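Local coordinates for Ribose/Galactose Isomerase (Vibrio parahaemolyticus, PDB 3ONO) that interconverts ribose 5-phosphate and ribulose 5-phosphate as a ribose-5-phosphate isomerase of the LacAB/RpiB family, at the interface of chains A and B and the interface of chains A and C. Residues are numbered along the deposited sequence; one frame, centred on the assembly and turned at random. Chains: chain A/B/C, Ribose/Galactose Isomerase.

Contact 1: the interface of chains A and B. Residues chain A 85, 91-93, 104, 108, 153, 156-157, 160; chain B 51, 78-79, 81-82.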
loop_
_atom_site.group_PDB
_atom_site.type_symbol
_atom_site.label_atom_id
_atom_site.label_comp_id
_atom_site.label_asym_id
_atom_site.label_seq_id
_atom_site.Cartn_x
_atom_site.Cartn_y
_atom_site.Cartn_z
ATOM N N ASN A 85 -9.878 -9.446 -18.994
ATOM C CA ASN A 85 -9.107 -8.795 -20.064
ATOM C C ASN A 85 -8.928 -9.624 -21.328
ATOM O O ASN A 85 -8.688 -9.070 -22.409
ATOM C CB ASN A 85 -7.748 -8.307 -19.544
ATOM C CG ASN A 85 -7.845 -6.920 -18.873
ATOM O OD1 ASN A 85 -8.199 -5.946 -19.535
ATOM N ND2 ASN A 85 -7.547 -6.834 -17.576
ATOM N N VAL A 91 -12.172 -4.043 -20.835
ATOM C CA VAL A 91 -10.928 -3.387 -20.499
ATOM C C VAL A 91 -10.939 -3.194 -18.976
ATOM O O VAL A 91 -11.564 -2.273 -18.471
ATOM C CB VAL A 91 -10.816 -2.046 -21.249
ATOM C CG1 VAL A 91 -9.555 -1.303 -20.813
ATOM C CG2 VAL A 91 -10.797 -2.287 -22.769
ATOM N N CYS A 92 -10.270 -4.098 -18.255
ATOM C CA CYS A 92 -10.380 -4.197 -16.795
ATOM C C CYS A 92 -9.072 -3.833 -16.104
ATOM O O CYS A 92 -8.043 -4.468 -16.342
ATOM C CB CYS A 92 -10.770 -5.643 -16.412
ATOM S SG CYS A 92 -11.157 -5.853 -14.643
ATOM N N GLY A 93 -9.100 -2.808 -15.249
ATOM C CA GLY A 93 -7.906 -2.455 -14.476
ATOM C C GLY A 93 -7.918 -3.067 -13.071
ATOM O O GLY A 93 -8.957 -3.499 -12.597
ATOM N N PHE A 104 -7.237 5.217 -13.349
ATOM C CA PHE A 104 -7.743 4.284 -14.349
ATOM C C PHE A 104 -8.748 4.985 -15.263
ATOM O O PHE A 104 -8.663 4.893 -16.487
ATOM C CB PHE A 104 -8.405 3.083 -13.681
ATOM C CG PHE A 104 -9.035 2.103 -14.655
ATOM C CD1 PHE A 104 -8.251 1.269 -15.433
ATOM C CD2 PHE A 104 -10.415 2.016 -14.767
ATOM C CE1 PHE A 104 -8.836 0.352 -16.297
ATOM C CE2 PHE A 104 -11.005 1.098 -15.645
ATOM C CZ PHE A 104 -10.200 0.275 -16.404
ATOM N N ASN A 108 -6.766 5.232 -18.684
ATOM C CA ASN A 108 -7.142 4.070 -19.469
ATOM C C ASN A 108 -8.571 4.135 -20.002
ATOM O O ASN A 108 -8.858 3.612 -21.085
ATOM C CB ASN A 108 -6.945 2.817 -18.616
ATOM C CG ASN A 108 -5.583 2.794 -17.959
ATOM O OD1 ASN A 108 -5.448 3.117 -16.777
ATOM N ND2 ASN A 108 -4.558 2.443 -18.732
ATOM N N GLN A 153 -2.185 9.275 -24.165
ATOM C CA GLN A 153 -2.938 8.313 -23.353
ATOM C C GLN A 153 -4.238 7.937 -24.054
ATOM O O GLN A 153 -4.611 6.770 -24.113
ATOM C CB GLN A 153 -3.237 8.887 -21.975
ATOM C CG GLN A 153 -1.981 8.956 -21.126
ATOM C CD GLN A 153 -2.186 9.673 -19.821
ATOM O OE1 GLN A 153 -3.229 10.294 -19.587
ATOM N NE2 GLN A 153 -1.176 9.608 -18.960
ATOM N N ASN A 156 -3.464 5.766 -27.143
ATOM C CA ASN A 156 -3.103 4.381 -26.861
ATOM C C ASN A 156 -4.287 3.588 -26.362
ATOM O O ASN A 156 -4.421 2.388 -26.664
ATOM C CB ASN A 156 -1.920 4.325 -25.879
ATOM C CG ASN A 156 -0.623 4.770 -26.547
ATOM O OD1 ASN A 156 -0.465 4.599 -27.771
ATOM N ND2 ASN A 156 0.308 5.325 -25.766
ATOM N N ALA A 157 -5.152 4.244 -25.595
ATOM C CA ALA A 157 -6.349 3.573 -25.110
ATOM C C ALA A 157 -7.229 3.180 -26.305
ATOM O O ALA A 157 -7.817 2.092 -26.322
ATOM C CB ALA A 157 -7.117 4.464 -24.125
ATOM N N LEU A 160 -5.687 0.144 -27.978
ATOM C CA LEU A 160 -5.877 -1.076 -27.199
ATOM C C LEU A 160 -7.160 -1.773 -27.657
ATOM O O LEU A 160 -7.186 -2.985 -27.819
ATOM C CB LEU A 160 -5.931 -0.790 -25.680
ATOM C CG LEU A 160 -6.178 -2.018 -24.795
ATOM C CD1 LEU A 160 -5.001 -2.993 -24.903
ATOM C CD2 LEU A 160 -6.379 -1.594 -23.353
ATOM N N TYR B 51 2.928 0.922 -24.502
ATOM C CA TYR B 51 2.464 -0.303 -23.857
ATOM C C TYR B 51 1.691 -1.219 -24.800
ATOM O O TYR B 51 1.530 -2.398 -24.500
ATOM C CB TYR B 51 1.652 -0.013 -22.583
ATOM C CG TYR B 51 0.347 0.715 -22.789
ATOM C CD1 TYR B 51 -0.794 0.038 -23.236
ATOM C CD2 TYR B 51 0.235 2.084 -22.490
ATOM C CE1 TYR B 51 -2.005 0.701 -23.381
ATOM C CE2 TYR B 51 -0.973 2.756 -22.649
ATOM C CZ TYR B 51 -2.085 2.057 -23.112
ATOM O OH TYR B 51 -3.298 2.697 -23.261
ATOM N N GLN B 78 -1.158 -0.461 -15.510
ATOM C CA GLN B 78 -2.468 -0.847 -16.060
ATOM C C GLN B 78 -2.454 -1.081 -17.574
ATOM O O GLN B 78 -2.925 -2.116 -18.047
ATOM C CB GLN B 78 -3.533 0.204 -15.730
ATOM C CG GLN B 78 -3.705 0.477 -14.213
ATOM C CD GLN B 78 -4.779 -0.399 -13.590
ATOM O OE1 GLN B 78 -4.933 -1.566 -13.975
ATOM N NE2 GLN B 78 -5.507 0.143 -12.595
ATOM N N GLY B 79 -1.942 -0.122 -18.339
ATOM C CA GLY B 79 -1.913 -0.287 -19.790
ATOM C C GLY B 79 -1.149 -1.544 -20.168
ATOM O O GLY B 79 -1.598 -2.354 -20.985
ATOM N N LEU B 81 -0.491 -4.220 -18.413
ATOM C CA LEU B 81 -1.179 -5.423 -17.940
ATOM C C LEU B 81 -2.346 -5.784 -18.856
ATOM O O LEU B 81 -2.558 -6.962 -19.213
ATOM C CB LEU B 81 -1.670 -5.143 -16.517
ATOM C CG LEU B 81 -2.788 -5.837 -15.761
ATOM C CD1 LEU B 81 -2.851 -5.156 -14.411
ATOM C CD2 LEU B 81 -4.133 -5.737 -16.436
HETATM N N MSE B 82 -3.104 -4.773 -19.268
HETATM C CA MSE B 82 -4.278 -5.048 -20.106
HETATM C C MSE B 82 -3.864 -5.383 -21.540
HETATM O O MSE B 82 -4.500 -6.221 -22.209
HETATM C CB MSE B 82 -5.248 -3.882 -20.043
HETATM C CG MSE B 82 -5.767 -3.680 -18.614
HETATM SE SE MSE B 82 -7.094 -2.279 -18.532
HETATM C CE MSE B 82 -6.003 -0.883 -19.325
HETATM O O HOH W 1 -7.395 -5.833 -22.259
HETATM O O HOH W 2 -5.046 1.476 -21.374
HETATM O O HOH W 3 -3.558 5.140 -22.217
#
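Van der Waals packing around B:Met82, modelled as selenomethionine in place of the natural methionine, dominates this patch. Its CG lies anti to the carbonyl carbon (chi1 -62°), chi2 is extended, and the bend at chi3 turns the methyl CE towards A:Asn108 and the tip of A:Leu160. B:Met82 SE touches A:Val91 CG1 at 3.5 Å, the two side chains crossing almost squarely, and meets the A:Phe104 ring at its edge, in plane. B:Met82 SE also lies against A:Cys92 O at 3.2 Å, a contact and not a bond. Nearby, B:Gln78 lays its CB against the amide of A:Asn108.

Hydrogen bonds within chain A shape this wall. A:Asn85 ND2 gives a nearly straight bond to a lone pair of that same A:Cys92 O at 2.7 Å, and A:Asn85 OD1 accepts from A:Cys92 N, which sits above the carbonyl plane. This pairing fixes the amide's rotation.

In this patch no direct polar bond crosses; water links the two sides. Water 1 joins A:Asn85 OD1 to B:Met82 O. The phenol B:Tyr51 OH, resting against A:Asn156 CB at 3.4 Å, binds water 2, shared with A:Asn108 ND2, and water 3, shared with A:Gln153 O.

In the fold, chain B's helices 78-85 and 51-63 face strand 92-94 and helices 78-85, 98-108 and 150-167 of chain A.

Contact 2: the interface of chains A and B. Residues chain A 88, 165-169; chain B 86, 88, 165-169, 174.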
loop_
_atom_site.group_PDB
_atom_site.type_symbol
_atom_site.label_atom_id
_atom_site.label_comp_id
_atom_site.label_asym_id
_atom_site.label_seq_id
_atom_site.Cartn_x
_atom_site.Cartn_y
_atom_site.Cartn_z
ATOM N N PRO A 88 -12.637 -9.559 -25.897
ATOM C CA PRO A 88 -12.724 -8.272 -26.600
ATOM C C PRO A 88 -13.813 -7.413 -25.979
ATOM O O PRO A 88 -14.843 -7.922 -25.493
ATOM C CB PRO A 88 -13.106 -8.683 -28.048
ATOM C CG PRO A 88 -13.820 -10.029 -27.886
ATOM C CD PRO A 88 -13.124 -10.703 -26.690
ATOM N N ALA A 165 -9.817 -6.282 -30.507
ATOM C CA ALA A 165 -10.774 -6.732 -31.526
ATOM C C ALA A 165 -10.095 -7.558 -32.603
ATOM O O ALA A 165 -10.706 -8.475 -33.174
ATOM C CB ALA A 165 -11.481 -5.476 -32.133
ATOM N N ALA A 166 -8.834 -7.244 -32.900
ATOM C CA ALA A 166 -8.105 -7.939 -33.968
ATOM C C ALA A 166 -7.687 -9.353 -33.557
ATOM O O ALA A 166 -7.794 -10.310 -34.336
ATOM C CB ALA A 166 -6.870 -7.131 -34.355
ATOM N N VAL A 167 -7.175 -9.461 -32.341
ATOM C CA VAL A 167 -6.620 -10.717 -31.838
ATOM C C VAL A 167 -7.710 -11.717 -31.527
ATOM O O VAL A 167 -7.500 -12.938 -31.600
ATOM C CB VAL A 167 -5.771 -10.423 -30.552
ATOM C CG1 VAL A 167 -5.524 -11.686 -29.748
ATOM C CG2 VAL A 167 -4.468 -9.782 -30.977
ATOM N N ALA A 168 -8.868 -11.189 -31.143
ATOM C CA ALA A 168 -10.016 -12.008 -30.784
ATOM C C ALA A 168 -10.904 -12.363 -31.970
ATOM O O ALA A 168 -11.054 -11.589 -32.918
ATOM C CB ALA A 168 -10.849 -11.268 -29.766
ATOM N N LYS A 169 -11.523 -13.532 -31.901
ATOM C CA LYS A 169 -12.619 -13.856 -32.821
ATOM C C LYS A 169 -13.770 -12.874 -32.612
ATOM O O LYS A 169 -13.802 -12.133 -31.617
ATOM C CB LYS A 169 -13.100 -15.274 -32.547
ATOM C CG LYS A 169 -12.050 -16.297 -32.813
ATOM C CD LYS A 169 -12.505 -17.693 -32.359
ATOM C CE LYS A 169 -11.368 -18.703 -32.442
ATOM N NZ LYS A 169 -11.641 -19.975 -31.669
ATOM N N LEU B 86 -4.659 -9.500 -23.260
ATOM C CA LEU B 86 -5.509 -9.791 -24.420
ATOM C C LEU B 86 -4.949 -10.927 -25.259
ATOM O O LEU B 86 -5.693 -11.615 -25.953
ATOM C CB LEU B 86 -5.699 -8.551 -25.311
ATOM C CG LEU B 86 -4.466 -8.075 -26.083
ATOM C CD1 LEU B 86 -4.448 -8.676 -27.509
ATOM C CD2 LEU B 86 -4.465 -6.538 -26.170
ATOM N N PRO B 88 -3.513 -14.491 -26.447
ATOM C CA PRO B 88 -3.491 -15.875 -25.956
ATOM C C PRO B 88 -2.081 -16.256 -25.536
ATOM O O PRO B 88 -1.082 -15.794 -26.122
ATOM C CB PRO B 88 -3.938 -16.699 -27.194
ATOM C CG PRO B 88 -3.544 -15.829 -28.392
ATOM C CD PRO B 88 -3.720 -14.380 -27.902
ATOM N N ALA B 165 -7.388 -19.340 -25.257
ATOM C CA ALA B 165 -7.150 -19.959 -26.567
ATOM C C ALA B 165 -8.418 -20.011 -27.399
ATOM O O ALA B 165 -8.364 -19.924 -28.636
ATOM C CB ALA B 165 -6.560 -21.390 -26.339
ATOM N N ALA B 166 -9.567 -20.158 -26.740
ATOM C CA ALA B 166 -10.845 -20.281 -27.452
ATOM C C ALA B 166 -11.315 -18.944 -28.031
ATOM O O ALA B 166 -11.799 -18.868 -29.169
ATOM C CB ALA B 166 -11.907 -20.833 -26.506
ATOM N N VAL B 167 -11.201 -17.905 -27.218
ATOM C CA VAL B 167 -11.711 -16.581 -27.574
ATOM C C VAL B 167 -10.850 -15.922 -28.627
ATOM O O VAL B 167 -11.329 -15.101 -29.425
ATOM C CB VAL B 167 -11.764 -15.691 -26.282
ATOM C CG1 VAL B 167 -11.870 -14.217 -26.628
ATOM C CG2 VAL B 167 -12.939 -16.140 -25.441
ATOM N N ALA B 168 -9.564 -16.259 -28.598
ATOM C CA ALA B 168 -8.592 -15.702 -29.526
ATOM C C ALA B 168 -8.471 -16.489 -30.825
ATOM O O ALA B 168 -8.623 -17.712 -30.855
ATOM C CB ALA B 168 -7.239 -15.668 -28.858
ATOM N N LYS B 169 -8.163 -15.783 -31.903
ATOM C CA LYS B 169 -7.731 -16.450 -33.137
ATOM C C LYS B 169 -6.436 -17.216 -32.879
ATOM O O LYS B 169 -5.778 -17.026 -31.845
ATOM C CB LYS B 169 -7.499 -15.402 -34.216
ATOM C CG LYS B 169 -8.744 -14.669 -34.581
ATOM C CD LYS B 169 -8.444 -13.503 -35.538
ATOM C CE LYS B 169 -9.673 -12.631 -35.755
ATOM N NZ LYS B 169 -9.351 -11.286 -36.368
ATOM N N GLY B 174 -3.993 -14.073 -35.558
ATOM C CA GLY B 174 -4.292 -12.904 -34.735
ATOM C C GLY B 174 -3.280 -11.787 -34.923
ATOM O O GLY B 174 -3.638 -10.597 -35.016
HETATM O O HOH W 4 -5.061 -14.364 -31.687
HETATM O O HOH W 5 -13.763 -13.668 -29.322
HETATM O O HOH W 6 -11.806 -10.140 -34.921
#
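A short antiparallel beta bridge, A:Ala168 with B:Ala168, pairs the two chains about their two-fold axis, just beyond the C-terminal end of helix 150-167 in each. The backbone bonds flanking it are reciprocal: A:Lys169 N donates to B:Val167 O at 2.9 Å, with 154° at the hydrogen, and B:Lys169 N does the same to A:Val167 O. Each donor lies in the carbonyl plane.

Each lysine runs alongside the partner's backbone. CG is anti to the carbonyl carbon (chi1 -63°) and the chain beyond is extended, so that B:Lys169 NZ arrives on a lone pair of A:Ala166 O at 2.7 Å. A cationic ammonium here would suit the carbonyls of a helix C-terminus, whose dipole should help hold it. Water 6 ties B:Lys169 NZ to A:Ala165 O and A:Ala168 O, while water 4 joins A:Val167 O to B:Lys169 O and water 5 joins B:Val167 O to A:Lys169 O.

Apolar packing backs the bridge. A:Val167 turns CG2 onto B:Leu86 CD1 at 3.6 Å, crossing it at about a right angle, and sets CG1 on B:Pro88 CD at 3.7 Å.

The site lies where helix 150-167 gives way to the loop before helix 171-177, against the loop following helix 78-85.

Contact 3: the interface of chains A and C. Residues chain A 99, 102-103, 107, 145-146; chain C 123-124, 126-127.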
loop_
_atom_site.group_PDB
_atom_site.type_symbol
_atom_site.label_atom_id
_atom_site.label_comp_id
_atom_site.label_asym_id
_atom_site.label_seq_id
_atom_site.Cartn_x
_atom_site.Cartn_y
_atom_site.Cartn_z
ATOM N N SER A 99 -7.000 6.198 -5.397
ATOM C CA SER A 99 -6.422 6.914 -6.538
ATOM C C SER A 99 -6.199 6.002 -7.760
ATOM O O SER A 99 -6.037 6.491 -8.885
ATOM C CB SER A 99 -5.140 7.662 -6.155
ATOM O OG SER A 99 -4.005 6.834 -6.288
ATOM N N PHE A 102 -9.425 6.669 -9.885
ATOM C CA PHE A 102 -9.351 7.936 -10.595
ATOM C C PHE A 102 -8.408 7.863 -11.801
ATOM O O PHE A 102 -8.802 8.206 -12.921
ATOM C CB PHE A 102 -8.922 9.065 -9.684
ATOM C CG PHE A 102 -8.817 10.375 -10.398
ATOM C CD1 PHE A 102 -9.961 11.062 -10.764
ATOM C CD2 PHE A 102 -7.587 10.875 -10.765
ATOM C CE1 PHE A 102 -9.869 12.254 -11.452
ATOM C CE2 PHE A 102 -7.489 12.078 -11.450
ATOM C CZ PHE A 102 -8.620 12.760 -11.791
ATOM N N LEU A 103 -7.177 7.412 -11.572
ATOM C CA LEU A 103 -6.191 7.308 -12.653
ATOM C C LEU A 103 -6.656 6.344 -13.742
ATOM O O LEU A 103 -6.473 6.605 -14.931
ATOM C CB LEU A 103 -4.837 6.841 -12.121
ATOM C CG LEU A 103 -4.149 7.849 -11.201
ATOM C CD1 LEU A 103 -2.906 7.237 -10.592
ATOM C CD2 LEU A 103 -3.831 9.130 -12.007
ATOM N N ILE A 107 -6.731 7.787 -17.441
ATOM C CA ILE A 107 -5.643 7.350 -18.314
ATOM C C ILE A 107 -6.104 6.236 -19.248
ATOM O O ILE A 107 -5.877 6.286 -20.470
ATOM C CB ILE A 107 -4.434 6.843 -17.494
ATOM C CG1 ILE A 107 -3.835 7.975 -16.620
ATOM C CG2 ILE A 107 -3.374 6.196 -18.415
ATOM C CD1 ILE A 107 -2.763 7.424 -15.675
ATOM N N TYR A 145 -4.185 12.056 -17.411
ATOM C CA TYR A 145 -3.764 12.671 -16.180
ATOM C C TYR A 145 -2.284 12.840 -16.265
ATOM O O TYR A 145 -1.561 11.865 -16.478
ATOM C CB TYR A 145 -4.226 11.867 -14.960
ATOM C CG TYR A 145 -4.054 12.660 -13.682
ATOM C CD1 TYR A 145 -2.910 12.519 -12.920
ATOM C CD2 TYR A 145 -5.019 13.572 -13.264
ATOM C CE1 TYR A 145 -2.726 13.251 -11.754
ATOM C CE2 TYR A 145 -4.849 14.308 -12.093
ATOM C CZ TYR A 145 -3.697 14.136 -11.350
ATOM O OH TYR A 145 -3.506 14.862 -10.203
ATOM N N PRO A 146 -1.828 14.100 -16.169
ATOM C CA PRO A 146 -2.694 15.283 -16.019
ATOM C C PRO A 146 -3.461 15.618 -17.310
ATOM O O PRO A 146 -3.125 15.094 -18.365
ATOM C CB PRO A 146 -1.702 16.395 -15.665
ATOM C CG PRO A 146 -0.430 15.970 -16.338
ATOM C CD PRO A 146 -0.406 14.458 -16.300
ATOM N N TRP C 123 4.209 9.778 -9.293
ATOM C CA TRP C 123 3.419 10.461 -10.222
ATOM C C TRP C 123 2.023 10.267 -9.662
ATOM O O TRP C 123 1.683 9.170 -9.250
ATOM C CB TRP C 123 3.658 9.737 -11.526
ATOM C CG TRP C 123 2.914 10.247 -12.601
ATOM C CD1 TRP C 123 3.211 11.330 -13.357
ATOM C CD2 TRP C 123 1.717 9.704 -13.104
ATOM N NE1 TRP C 123 2.250 11.509 -14.299
ATOM C CE2 TRP C 123 1.320 10.510 -14.171
ATOM C CE3 TRP C 123 0.932 8.609 -12.751
ATOM C CZ2 TRP C 123 0.186 10.248 -14.898
ATOM C CZ3 TRP C 123 -0.198 8.355 -13.470
ATOM C CH2 TRP C 123 -0.567 9.174 -14.530
ATOM N N ALA C 124 1.258 11.348 -9.542
ATOM C CA ALA C 124 -0.112 11.286 -8.990
ATOM C C ALA C 124 -0.315 11.244 -7.446
ATOM O O ALA C 124 -1.427 11.087 -6.975
ATOM C CB ALA C 124 -0.926 10.187 -9.701
ATOM N N GLU C 126 -0.200 13.672 -5.325
ATOM C CA GLU C 126 -0.984 14.776 -4.796
ATOM C C GLU C 126 -2.456 14.384 -4.577
ATOM O O GLU C 126 -3.124 14.976 -3.731
ATOM C CB GLU C 126 -0.885 16.012 -5.706
ATOM C CG GLU C 126 -1.620 15.911 -7.040
ATOM C CD GLU C 126 -0.858 15.106 -8.070
ATOM O OE1 GLU C 126 -1.349 14.959 -9.208
ATOM O OE2 GLU C 126 0.248 14.632 -7.754
ATOM N N LEU C 127 -2.952 13.434 -5.373
ATOM C CA LEU C 127 -4.314 12.922 -5.224
ATOM C C LEU C 127 -4.485 12.261 -3.854
ATOM O O LEU C 127 -5.449 12.523 -3.140
ATOM C CB LEU C 127 -4.623 11.903 -6.313
ATOM C CG LEU C 127 -4.661 12.570 -7.687
ATOM C CD1 LEU C 127 -5.058 11.548 -8.720
ATOM C CD2 LEU C 127 -5.632 13.733 -7.651
HETATM O O HOH W 7 -2.039 8.734 -5.508
#
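C:Leu127, in the first turn of helix 125-136, packs against A:Phe102 and A:Tyr145 of chain A. Its CB stands opposite A:Ser99 CB at 4.3 Å. With CG anti to the carbonyl carbon (chi1 -67°), the branch point comes 3.6 Å from the phenol oxygen A:Tyr145 OH. There the side chain forks: CD1 reaches A:Phe102 CD2 at 3.3 Å, the leucine crossing the phenylalanine at about a right angle. CD2 meets the tip of the tyrosine, 3.5 Å from A:Tyr145 OH. A:Tyr145 itself meets the edge of A:Phe102 with its CE2.

A:Tyr145, CG anti to its backbone N (chi1 -167°), points tip to tip at C:Glu126. The carboxylate oxygen OE1 lies in the plane at the ring's edge, but the modelled phenol-carboxylate separation is too short to interpret. C:Glu126 takes the crowded first torsion (chi1 72°) and bends at chi2 to get there.

C:Trp123 slides past A:Leu103 in the opposite direction and meets A:Ile107 tip to tip, although the modelled approach of the isoleucine CD1 to CH2 is too short to interpret. A:Leu103 CD1 also packs on C:Ala124 CB at 3.7 Å. Beside this apolar patch, water 7 bridges the hydroxyl A:Ser99 OG and the backbone C:Ala124 O, 2.8 Å from each oxygen.

Contacts 1 and 2 belong to one two-fold A-B interface, their C-alpha centres about 16 Å apart, and helix 150-167 of chain A runs through both. Contact 3 faces chain C, its C-alpha centre about 15 Å from that of contact 1 and about 31 Å from that of contact 2, so contact 1 lies between the other two. Helix 98-108 links the interfaces: A:Phe104 and A:Asn108 turn to chain B, whereas A:Ser99, A:Phe102, A:Leu103 and A:Ile107 turn to chain C. Repeated by symmetry, both interfaces would build the deposited four-copy assembly as a dimer of dimers, although the structure alone does not establish the oligomer in solution.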